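Local coordinates for oxalate biosynthetic component 1 (Burkholderia thailandensis, PDB 5IKY), which produces oxalate in quorum sensing-dependent oxalogenesis, acting as a bifunctional enzyme with a serine hydrolase activity and an additional lyase activity, at residues F26-H29 with A30-E33; P113-T116 with R117-E121; S399-D402 with V403-K407; I349-N353 with H354-E358. All coordinates share one frame; numbering follows the deposited sequence.

Contact 1: residues F26-H29 with A30-E33; sequences FIPH and ALLE
His29 and Glu33 meet one helical turn apart, and their side chains are joined by a hydrogen bond in which ND1 of His29 gives its proton to OE1 of Glu33 over 2.9 Å. The carboxylate oxygen sits at the edge of the imidazole, in the ring plane, while the ring approaches OE1 from above the carboxylate, the two planes standing 89° apart. CG of His29 is trans to the backbone N (chi1 -158°), which sets CG beside the carbonyl carbon and brings ND1 to Glu33. The backbone bond between the same residues is the straighter one: Glu33 N donates to His29 O at 2.9 Å, with an angle of 171°. That carbonyl also takes a weak bond from Leu32 N, and Pro28 O takes another weak one from Leu31 N. Apart from these bonds, Ile27 CG2 rests 3.8 Å from Leu32 CG, and Pro28 CD lies 3.6 Å from Leu31 CD1. These pairs pack where strand 26-28, whose Ile27 bonds to His191 in a small antiparallel sheet, passes into helix 29-33. With ND1 as the donor, this bond probably sets the flip of the imidazole, and the nearby carboxylate would tend to stabilise a protonated ring.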
loop_
_atom_site.group_PDB
_atom_site.type_symbol
_atom_site.label_atom_id
_atom_site.label_comp_id
_atom_site.label_asym_id
_atom_site.label_seq_id
_atom_site.Cartn_x
_atom_site.Cartn_y
_atom_site.Cartn_z
ATOM N N PHE A 26 21.769 -21.080 25.300
ATOM C CA PHE A 26 22.537 -22.152 25.919
ATOM C C PHE A 26 22.519 -22.032 27.435
ATOM O O PHE A 26 22.725 -20.951 27.983
ATOM C CB PHE A 26 23.983 -22.149 25.411
ATOM C CG PHE A 26 24.855 -23.194 26.054
ATOM C CD1 PHE A 26 24.746 -24.526 25.689
ATOM C CD2 PHE A 26 25.786 -22.842 27.020
ATOM C CE1 PHE A 26 25.544 -25.490 26.277
ATOM C CE2 PHE A 26 26.591 -23.804 27.614
ATOM C CZ PHE A 26 26.469 -25.129 27.241
ATOM N N ILE A 27 22.257 -23.147 28.107
ATOM C CA ILE A 27 22.313 -23.191 29.560
ATOM C C ILE A 27 23.300 -24.254 30.020
ATOM O O ILE A 27 23.043 -25.450 29.866
ATOM C CB ILE A 27 20.941 -23.479 30.177
ATOM C CG1 ILE A 27 19.940 -22.407 29.752
ATOM C CG2 ILE A 27 21.046 -23.533 31.693
ATOM C CD1 ILE A 27 18.540 -22.665 30.248
ATOM N N PRO A 28 24.439 -23.817 30.579
ATOM C CA PRO A 28 25.475 -24.717 31.091
ATOM C C PRO A 28 24.916 -25.678 32.127
ATOM O O PRO A 28 23.976 -25.320 32.843
ATOM C CB PRO A 28 26.485 -23.766 31.729
ATOM C CG PRO A 28 26.285 -22.480 31.028
ATOM C CD PRO A 28 24.815 -22.402 30.740
ATOM N N HIS A 29 25.484 -26.876 32.205
ATOM C CA HIS A 29 25.037 -27.870 33.167
ATOM C C HIS A 29 24.987 -27.325 34.595
ATOM O O HIS A 29 23.974 -27.481 35.284
ATOM C CB HIS A 29 25.950 -29.087 33.113
ATOM C CG HIS A 29 25.326 -30.337 33.653
ATOM N ND1 HIS A 29 25.517 -30.766 34.946
ATOM C CD2 HIS A 29 24.587 -31.294 33.043
ATOM C CE1 HIS A 29 24.861 -31.899 35.135
ATOM N NE2 HIS A 29 24.297 -32.244 33.994
ATOM N N ALA A 30 26.072 -26.680 35.022
ATOM C CA ALA A 30 26.202 -26.138 36.379
ATOM C C ALA A 30 25.022 -25.279 36.839
ATOM O O ALA A 30 24.598 -25.377 37.990
ATOM C CB ALA A 30 27.486 -25.333 36.483
ATOM N N LEU A 31 24.498 -24.442 35.949
ATOM C CA LEU A 31 23.418 -23.529 36.316
ATOM C C LEU A 31 22.157 -24.288 36.723
ATOM O O LEU A 31 21.446 -23.881 37.644
ATOM C CB LEU A 31 23.110 -22.567 35.167
ATOM C CG LEU A 31 24.264 -21.648 34.755
ATOM C CD1 LEU A 31 23.801 -20.622 33.727
ATOM C CD2 LEU A 31 24.899 -20.967 35.968
ATOM N N LEU A 32 21.892 -25.398 36.040
ATOM C CA LEU A 32 20.735 -26.233 36.349
ATOM C C LEU A 32 20.997 -27.130 37.556
ATOM O O LEU A 32 20.146 -27.265 38.434
ATOM C CB LEU A 32 20.351 -27.085 35.140
ATOM C CG LEU A 32 19.801 -26.329 33.930
ATOM C CD1 LEU A 32 19.475 -27.293 32.800
ATOM C CD2 LEU A 32 18.579 -25.520 34.322
ATOM N N GLU A 33 22.185 -27.731 37.593
ATOM C CA GLU A 33 22.580 -28.636 38.672
ATOM C C GLU A 33 22.587 -27.923 40.021
ATOM O O GLU A 33 22.556 -28.554 41.077
ATOM C CB GLU A 33 23.962 -29.227 38.382
ATOM C CG GLU A 33 24.224 -30.574 39.028
ATOM C CD GLU A 33 25.503 -31.215 38.522
ATOM O OE1 GLU A 33 26.245 -30.546 37.771
ATOM O OE2 GLU A 33 25.767 -32.385 38.874
#

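Contact 2: residues P113-T116 with R117-E121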
loop_
_atom_site.group_PDB
_atom_site.type_symbol
_atom_site.label_atom_id
_atom_site.label_comp_id
_atom_site.label_asym_id
_atom_site.label_seq_id
_atom_site.Cartn_x
_atom_site.Cartn_y
_atom_site.Cartn_z
ATOM N N PRO A 113 29.432 -7.796 16.073
ATOM C CA PRO A 113 30.008 -9.077 15.649
ATOM C C PRO A 113 29.799 -9.307 14.158
ATOM O O PRO A 113 28.677 -9.172 13.672
ATOM C CB PRO A 113 29.232 -10.106 16.476
ATOM C CG PRO A 113 28.842 -9.370 17.700
ATOM C CD PRO A 113 28.573 -7.950 17.264
ATOM N N LEU A 114 30.867 -9.639 13.442
ATOM C CA LEU A 114 30.785 -9.802 11.998
ATOM C C LEU A 114 31.555 -11.026 11.529
ATOM O O LEU A 114 32.765 -11.126 11.730
ATOM C CB LEU A 114 31.315 -8.556 11.286
ATOM C CG LEU A 114 31.371 -8.623 9.759
ATOM C CD1 LEU A 114 29.976 -8.524 9.169
ATOM C CD2 LEU A 114 32.271 -7.530 9.206
ATOM N N ILE A 115 30.838 -11.958 10.915
ATOM C CA ILE A 115 31.458 -13.090 10.247
ATOM C C ILE A 115 31.431 -12.826 8.746
ATOM O O ILE A 115 30.386 -12.937 8.101
ATOM C CB ILE A 115 30.742 -14.411 10.576
ATOM C CG1 ILE A 115 30.763 -14.653 12.087
ATOM C CG2 ILE A 115 31.386 -15.571 9.832
ATOM C CD1 ILE A 115 30.087 -15.931 12.509
ATOM N N THR A 116 32.587 -12.459 8.202
ATOM C CA THR A 116 32.679 -12.018 6.815
ATOM C C THR A 116 32.360 -13.127 5.821
ATOM O O THR A 116 32.515 -14.311 6.117
ATOM C CB THR A 116 34.080 -11.467 6.495
ATOM O OG1 THR A 116 35.067 -12.454 6.817
ATOM C CG2 THR A 116 34.349 -10.204 7.298
ATOM N N ARG A 117 31.913 -12.719 4.637
ATOM C CA ARG A 117 31.613 -13.644 3.552
ATOM C C ARG A 117 32.848 -14.452 3.165
ATOM O O ARG A 117 32.756 -15.644 2.872
ATOM C CB ARG A 117 31.069 -12.874 2.346
ATOM C CG ARG A 117 30.993 -13.671 1.057
ATOM C CD ARG A 117 29.815 -13.217 0.212
ATOM N NE ARG A 117 29.805 -13.848 -1.105
ATOM C CZ ARG A 117 29.430 -15.103 -1.331
ATOM N NH1 ARG A 117 29.449 -15.594 -2.562
ATOM N NH2 ARG A 117 29.046 -15.873 -0.324
ATOM N N ASN A 118 34.006 -13.798 3.177
ATOM C CA ASN A 118 35.265 -14.466 2.870
ATOM C C ASN A 118 35.591 -15.570 3.873
ATOM O O ASN A 118 36.122 -16.617 3.502
ATOM C CB ASN A 118 36.407 -13.451 2.820
ATOM C CG ASN A 118 36.417 -12.649 1.534
ATOM O OD1 ASN A 118 36.154 -13.183 0.456
ATOM N ND2 ASN A 118 36.721 -11.361 1.640
ATOM N N THR A 119 35.272 -15.332 5.141
ATOM C CA THR A 119 35.507 -16.322 6.188
ATOM C C THR A 119 34.667 -17.576 5.962
ATOM O O THR A 119 35.163 -18.697 6.076
ATOM C CB THR A 119 35.200 -15.751 7.586
ATOM O OG1 THR A 119 36.064 -14.640 7.854
ATOM C CG2 THR A 119 35.400 -16.815 8.656
ATOM N N LEU A 120 33.396 -17.377 5.633
ATOM C CA LEU A 120 32.484 -18.489 5.392
ATOM C C LEU A 120 32.860 -19.269 4.135
ATOM O O LEU A 120 32.799 -20.499 4.118
ATOM C CB LEU A 120 31.044 -17.983 5.279
ATOM C CG LEU A 120 30.414 -17.454 6.567
ATOM C CD1 LEU A 120 29.082 -16.775 6.276
ATOM C CD2 LEU A 120 30.240 -18.586 7.570
ATOM N N GLU A 121 33.253 -18.548 3.090
ATOM C CA GLU A 121 33.589 -19.174 1.813
ATOM C C GLU A 121 34.860 -20.013 1.903
ATOM O O GLU A 121 35.141 -20.823 1.017
ATOM C CB GLU A 121 33.733 -18.112 0.721
ATOM C CG GLU A 121 32.430 -17.801 -0.007
ATOM C CD GLU A 121 32.589 -16.720 -1.059
ATOM O OE1 GLU A 121 33.423 -15.810 -0.859
ATOM O OE2 GLU A 121 31.886 -16.784 -2.090
#
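Ile115 lays its CG2 methyl against the branched end of Leu120, 3.9 Å from CG, the two side chains crossing at about a right angle. This branch reaches Leu120 because it stands trans to the backbone N, while CG1 lies beside that nitrogen (chi1 -59°). Leu120 continues onto Leu149 of strand 149-150, so the first helical turn is packed against the small antiparallel sheet to which strand 114-115 belongs. Between strand and helix, Thr116 takes the N-cap position of helix 117-121. Its OG1 lies between the backbone N and the carbonyl carbon (chi1 55°), turned toward the helix, where it accepts a weak capping bond from Thr119 N at 3.3 Å. The hydroxyls of Thr116 and Thr119 also meet, OG1 to OG1 at 2.6 Å. Backbone bonding starts at the same residue: Thr116 O receives Leu120 N at 3.2 Å with an angle of 160°, and Thr119 N adds a weak bond. On another side of the helix, Arg117 and Glu121 form a salt bridge, NH1 to OE2 at 2.8 Å. The carboxylate carbon of Glu121 lies 3.5 Å above the guanidinium plane, over its centre, so the two groups attract by charge without an N-H directed at the oxygen. Arg117 N, at the start of the helix, donates to Ser148 OG.

Contact 3: residues S399-D402 with V403-K407; sequences SLID and VPTRK
Asp402 caps helix 403-415 with its carboxylate: OD1 accepts from Thr405 N at 2.7 Å with an angle of 146°, the donor coming from above the carboxylate plane. The hydroxyl of Thr405 closes on the same group, OG1 standing 2.6 Å from OD1 and 2.8 Å from OD2, and its single proton could serve either oxygen. Chi1 of Asp402 (64°) places CG between the backbone N and the carbonyl carbon, bending the acid forward over the helix start, where the N-terminal end of the helix would be expected to favour its negative charge. Behind the cap, Arg406 N donates to Asp402 O at 2.9 Å, in the carbonyl plane, beginning the regular helical bonding. OD1 also touches the ring of Pro404, 3.2 Å from CD; the imide nitrogen there has no N-H to offer. Ile401, just before the cap, sets CG2 3.9 Å from CB of Thr405, the two side chains crossing at about a right angle. Arg406 leads its polar end away to a salt bridge with Asp384. Asp397 accepts from Val403 N, and Ser399 OG bonds to Gln385 N. The turn thus joins the loop after strand 395-397 to helix 403-415 and lies against helix 418-442, where Ile401 touches Leu432, Thr405 meets Gln431, and the side chain of Gln431 accepts from Asp402 N.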
loop_
_atom_site.group_PDB
_atom_site.type_symbol
_atom_site.label_atom_id
_atom_site.label_comp_id
_atom_site.label_asym_id
_atom_site.label_seq_id
_atom_site.Cartn_x
_atom_site.Cartn_y
_atom_site.Cartn_z
ATOM N N SER A 399 -1.784 -38.878 0.171
ATOM C CA SER A 399 -1.164 -37.610 -0.204
ATOM C C SER A 399 -1.349 -37.303 -1.686
ATOM O O SER A 399 -1.406 -38.215 -2.512
ATOM C CB SER A 399 0.329 -37.628 0.140
ATOM O OG SER A 399 0.545 -38.068 1.470
ATOM N N LEU A 400 -1.446 -36.017 -2.015
ATOM C CA LEU A 400 -1.547 -35.582 -3.404
ATOM C C LEU A 400 -0.315 -36.027 -4.177
ATOM O O LEU A 400 -0.414 -36.542 -5.289
ATOM C CB LEU A 400 -1.713 -34.065 -3.491
ATOM C CG LEU A 400 -2.990 -33.488 -2.878
ATOM C CD1 LEU A 400 -3.036 -31.980 -3.067
ATOM C CD2 LEU A 400 -4.223 -34.146 -3.486
ATOM N N ILE A 401 0.848 -35.818 -3.570
ATOM C CA ILE A 401 2.089 -36.394 -4.064
ATOM C C ILE A 401 2.454 -37.552 -3.149
ATOM O O ILE A 401 2.693 -37.344 -1.960
ATOM C CB ILE A 401 3.234 -35.363 -4.096
ATOM C CG1 ILE A 401 2.841 -34.154 -4.945
ATOM C CG2 ILE A 401 4.513 -35.995 -4.626
ATOM C CD1 ILE A 401 3.936 -33.121 -5.078
ATOM N N ASP A 402 2.479 -38.770 -3.685
ATOM C CA ASP A 402 2.728 -39.940 -2.849
ATOM C C ASP A 402 4.088 -39.827 -2.172
ATOM O O ASP A 402 5.021 -39.243 -2.724
ATOM C CB ASP A 402 2.631 -41.244 -3.656
ATOM C CG ASP A 402 3.694 -41.357 -4.732
ATOM O OD1 ASP A 402 4.859 -41.657 -4.399
ATOM O OD2 ASP A 402 3.360 -41.171 -5.920
ATOM N N VAL A 403 4.175 -40.370 -0.962
ATOM C CA VAL A 403 5.380 -40.280 -0.141
ATOM C C VAL A 403 6.661 -40.771 -0.840
ATOM O O VAL A 403 7.697 -40.114 -0.732
ATOM C CB VAL A 403 5.187 -41.052 1.188
ATOM C CG1 VAL A 403 6.471 -41.063 1.999
ATOM C CG2 VAL A 403 4.047 -40.439 1.991
ATOM N N PRO A 404 6.605 -41.913 -1.559
ATOM C CA PRO A 404 7.820 -42.290 -2.295
ATOM C C PRO A 404 8.274 -41.227 -3.295
ATOM O O PRO A 404 9.475 -41.001 -3.446
ATOM C CB PRO A 404 7.403 -43.573 -3.022
ATOM C CG PRO A 404 6.352 -44.156 -2.161
ATOM C CD PRO A 404 5.588 -42.981 -1.621
ATOM N N THR A 405 7.323 -40.580 -3.961
ATOM C CA THR A 405 7.652 -39.548 -4.937
ATOM C C THR A 405 8.164 -38.285 -4.247
ATOM O O THR A 405 9.069 -37.623 -4.756
ATOM C CB THR A 405 6.441 -39.198 -5.823
ATOM O OG1 THR A 405 5.951 -40.389 -6.452
ATOM C CG2 THR A 405 6.834 -38.198 -6.901
ATOM N N ARG A 406 7.598 -37.957 -3.088
ATOM C CA ARG A 406 8.062 -36.795 -2.337
ATOM C C ARG A 406 9.507 -36.982 -1.893
ATOM O O ARG A 406 10.328 -36.073 -2.015
ATOM C CB ARG A 406 7.186 -36.525 -1.112
ATOM C CG ARG A 406 7.688 -35.329 -0.298
ATOM C CD ARG A 406 7.101 -35.261 1.101
ATOM N NE ARG A 406 7.239 -36.520 1.829
ATOM C CZ ARG A 406 8.371 -36.954 2.373
ATOM N NH1 ARG A 406 9.482 -36.242 2.265
ATOM N NH2 ARG A 406 8.394 -38.109 3.021
ATOM N N LYS A 407 9.805 -38.168 -1.371
ATOM C CA LYS A 407 11.150 -38.485 -0.914
ATOM C C LYS A 407 12.138 -38.451 -2.074
ATOM O O LYS A 407 13.276 -38.005 -1.919
ATOM C CB LYS A 407 11.173 -39.854 -0.229
ATOM C CG LYS A 407 10.542 -39.855 1.154
ATOM C CD LYS A 407 10.480 -41.255 1.746
ATOM C CE LYS A 407 9.889 -41.234 3.149
ATOM N NZ LYS A 407 9.707 -42.604 3.708
#

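Contact 4: residues I349-N353 with H354-E358; sequences IEVFN and HTIVE
An N-cap ends the turn from strand 346-351, one of the parallel strands of the TIM-barrel-like domain, into helix 354-360, and Asn353 supplies it. Its OD1 accepts from Ile356 N at 2.9 Å, the donor tilted 20° from the amide carbonyl plane. With chi1 at 47° the amide folds over the helix start, and its other end is held too: ND2 donates to Pro317 O and Gln385 OE1, which settles the flip of the group and leaves OD1 to the helix. The backbone carbonyl of Asn353 receives two weak bonds, from Ile356 N and from Val357 N. OD1 also lies close over Ile356, 3.1 Å from CG1, the two side chains crossing at about a right angle. Ile356 then reaches back to the strand: CG2 is 3.9 Å from Val351 CA and 4.2 Å from Ile349 CG2. Beside it, CG1 of Val351 meets CG2 of Val357 at 3.5 Å. Glu350, in contrast, points its CB away from the helix, and its side chain comes to about 4 Å from the bound magnesium ion. Strand 346-351 runs between strands 310-313 and 375-380, bonding to Phe313 on one and to Met378 on the other, while the helix leans on helix 418-442, where Val357 touches Thr435 and Lys438.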
loop_
_atom_site.group_PDB
_atom_site.type_symbol
_atom_site.label_atom_id
_atom_site.label_comp_id
_atom_site.label_asym_id
_atom_site.label_seq_id
_atom_site.Cartn_x
_atom_site.Cartn_y
_atom_site.Cartn_z
ATOM N N ILE A 349 -11.350 -24.266 -0.552
ATOM C CA ILE A 349 -11.164 -25.687 -0.326
ATOM C C ILE A 349 -9.693 -26.001 -0.128
ATOM O O ILE A 349 -8.897 -25.906 -1.062
ATOM C CB ILE A 349 -11.708 -26.523 -1.491
ATOM C CG1 ILE A 349 -13.015 -25.920 -2.018
ATOM C CG2 ILE A 349 -11.888 -27.970 -1.061
ATOM C CD1 ILE A 349 -14.117 -25.850 -0.995
ATOM N N GLU A 350 -9.331 -26.363 1.096
ATOM C CA GLU A 350 -7.974 -26.802 1.372
ATOM C C GLU A 350 -7.854 -28.265 0.971
ATOM O O GLU A 350 -8.352 -29.152 1.663
ATOM C CB GLU A 350 -7.623 -26.599 2.845
ATOM C CG GLU A 350 -7.908 -25.193 3.353
ATOM C CD GLU A 350 -6.806 -24.654 4.245
ATOM O OE1 GLU A 350 -6.778 -25.009 5.443
ATOM O OE2 GLU A 350 -5.970 -23.866 3.749
ATOM N N VAL A 351 -7.217 -28.510 -0.168
ATOM C CA VAL A 351 -7.099 -29.858 -0.700
ATOM C C VAL A 351 -5.881 -30.571 -0.115
ATOM O O VAL A 351 -4.779 -30.496 -0.660
ATOM C CB VAL A 351 -7.011 -29.838 -2.234
ATOM C CG1 VAL A 351 -6.966 -31.251 -2.781
ATOM C CG2 VAL A 351 -8.200 -29.083 -2.813
ATOM N N PHE A 352 -6.088 -31.254 1.004
ATOM C CA PHE A 352 -5.005 -31.948 1.689
ATOM C C PHE A 352 -4.722 -33.323 1.092
ATOM O O PHE A 352 -3.566 -33.737 0.999
ATOM C CB PHE A 352 -5.323 -32.093 3.178
ATOM C CG PHE A 352 -5.140 -30.828 3.965
ATOM C CD1 PHE A 352 -3.880 -30.439 4.390
ATOM C CD2 PHE A 352 -6.225 -30.033 4.289
ATOM C CE1 PHE A 352 -3.706 -29.280 5.115
ATOM C CE2 PHE A 352 -6.055 -28.871 5.020
ATOM C CZ PHE A 352 -4.794 -28.495 5.432
ATOM N N ASN A 353 -5.778 -34.028 0.697
ATOM C CA ASN A 353 -5.640 -35.410 0.245
ATOM C C ASN A 353 -6.607 -35.772 -0.881
ATOM O O ASN A 353 -7.479 -34.981 -1.243
ATOM C CB ASN A 353 -5.842 -36.364 1.424
ATOM C CG ASN A 353 -7.062 -36.016 2.253
ATOM O OD1 ASN A 353 -8.196 -36.121 1.783
ATOM N ND2 ASN A 353 -6.838 -35.618 3.502
ATOM N N HIS A 354 -6.453 -36.977 -1.421
ATOM C CA HIS A 354 -7.294 -37.443 -2.521
ATOM C C HIS A 354 -8.748 -37.638 -2.100
ATOM O O HIS A 354 -9.655 -37.539 -2.926
ATOM C CB HIS A 354 -6.742 -38.746 -3.102
ATOM C CG HIS A 354 -5.529 -38.556 -3.957
ATOM N ND1 HIS A 354 -5.577 -37.943 -5.190
ATOM C CD2 HIS A 354 -4.233 -38.893 -3.756
ATOM C CE1 HIS A 354 -4.364 -37.912 -5.713
ATOM N NE2 HIS A 354 -3.529 -38.482 -4.862
ATOM N N THR A 355 -8.969 -37.909 -0.819
ATOM C CA THR A 355 -10.326 -38.061 -0.309
ATOM C C THR A 355 -11.070 -36.725 -0.360
ATOM O O THR A 355 -12.271 -36.686 -0.626
ATOM C CB THR A 355 -10.330 -38.612 1.130
ATOM O OG1 THR A 355 -9.551 -39.814 1.182
ATOM C CG2 THR A 355 -11.750 -38.915 1.587
ATOM N N ILE A 356 -10.346 -35.633 -0.114
ATOM C CA ILE A 356 -10.913 -34.292 -0.238
ATOM C C ILE A 356 -11.355 -34.029 -1.674
ATOM O O ILE A 356 -12.467 -33.558 -1.916
ATOM C CB ILE A 356 -9.910 -33.200 0.185
ATOM C CG1 ILE A 356 -9.576 -33.312 1.672
ATOM C CG2 ILE A 356 -10.463 -31.812 -0.134
ATOM C CD1 ILE A 356 -10.722 -32.956 2.578
ATOM N N VAL A 357 -10.471 -34.334 -2.621
ATOM C CA VAL A 357 -10.767 -34.189 -4.044
ATOM C C VAL A 357 -12.029 -34.953 -4.419
ATOM O O VAL A 357 -12.953 -34.414 -5.028
ATOM C CB VAL A 357 -9.607 -34.705 -4.918
ATOM C CG1 VAL A 357 -9.925 -34.510 -6.394
ATOM C CG2 VAL A 357 -8.304 -34.021 -4.545
ATOM N N GLU A 358 -12.050 -36.221 -4.029
ATOM C CA GLU A 358 -13.123 -37.135 -4.383
ATOM C C GLU A 358 -14.447 -36.734 -3.733
ATOM O O GLU A 358 -15.515 -36.891 -4.330
ATOM C CB GLU A 358 -12.713 -38.556 -3.994
ATOM C CG GLU A 358 -13.825 -39.471 -3.553
ATOM C CD GLU A 358 -13.339 -40.895 -3.354
ATOM O OE1 GLU A 358 -13.404 -41.397 -2.212
ATOM O OE2 GLU A 358 -12.889 -41.510 -4.343
#

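Each contact leads into the first turn of a helix, with a side-chain N-cap in contacts 2, 3 and 4. Contacts 3 and 4 touch: their centres are 15 Å apart, and Ser399 O lies 3.2 Å from His354 CD2, while Leu400 packs on Val351 and Asn353. Gln385 binds Ser399 in one and Asn353 in the other. Contact 4 is the one beside the magnesium ion bound by His227 and Glu477, the side chain of its Glu350 coming to about 4 Å from the metal. Contacts 1 and 2 lie apart, their centres about 30 Å from each other, and contact 1 is about 48 Å from contact 4, centre to centre.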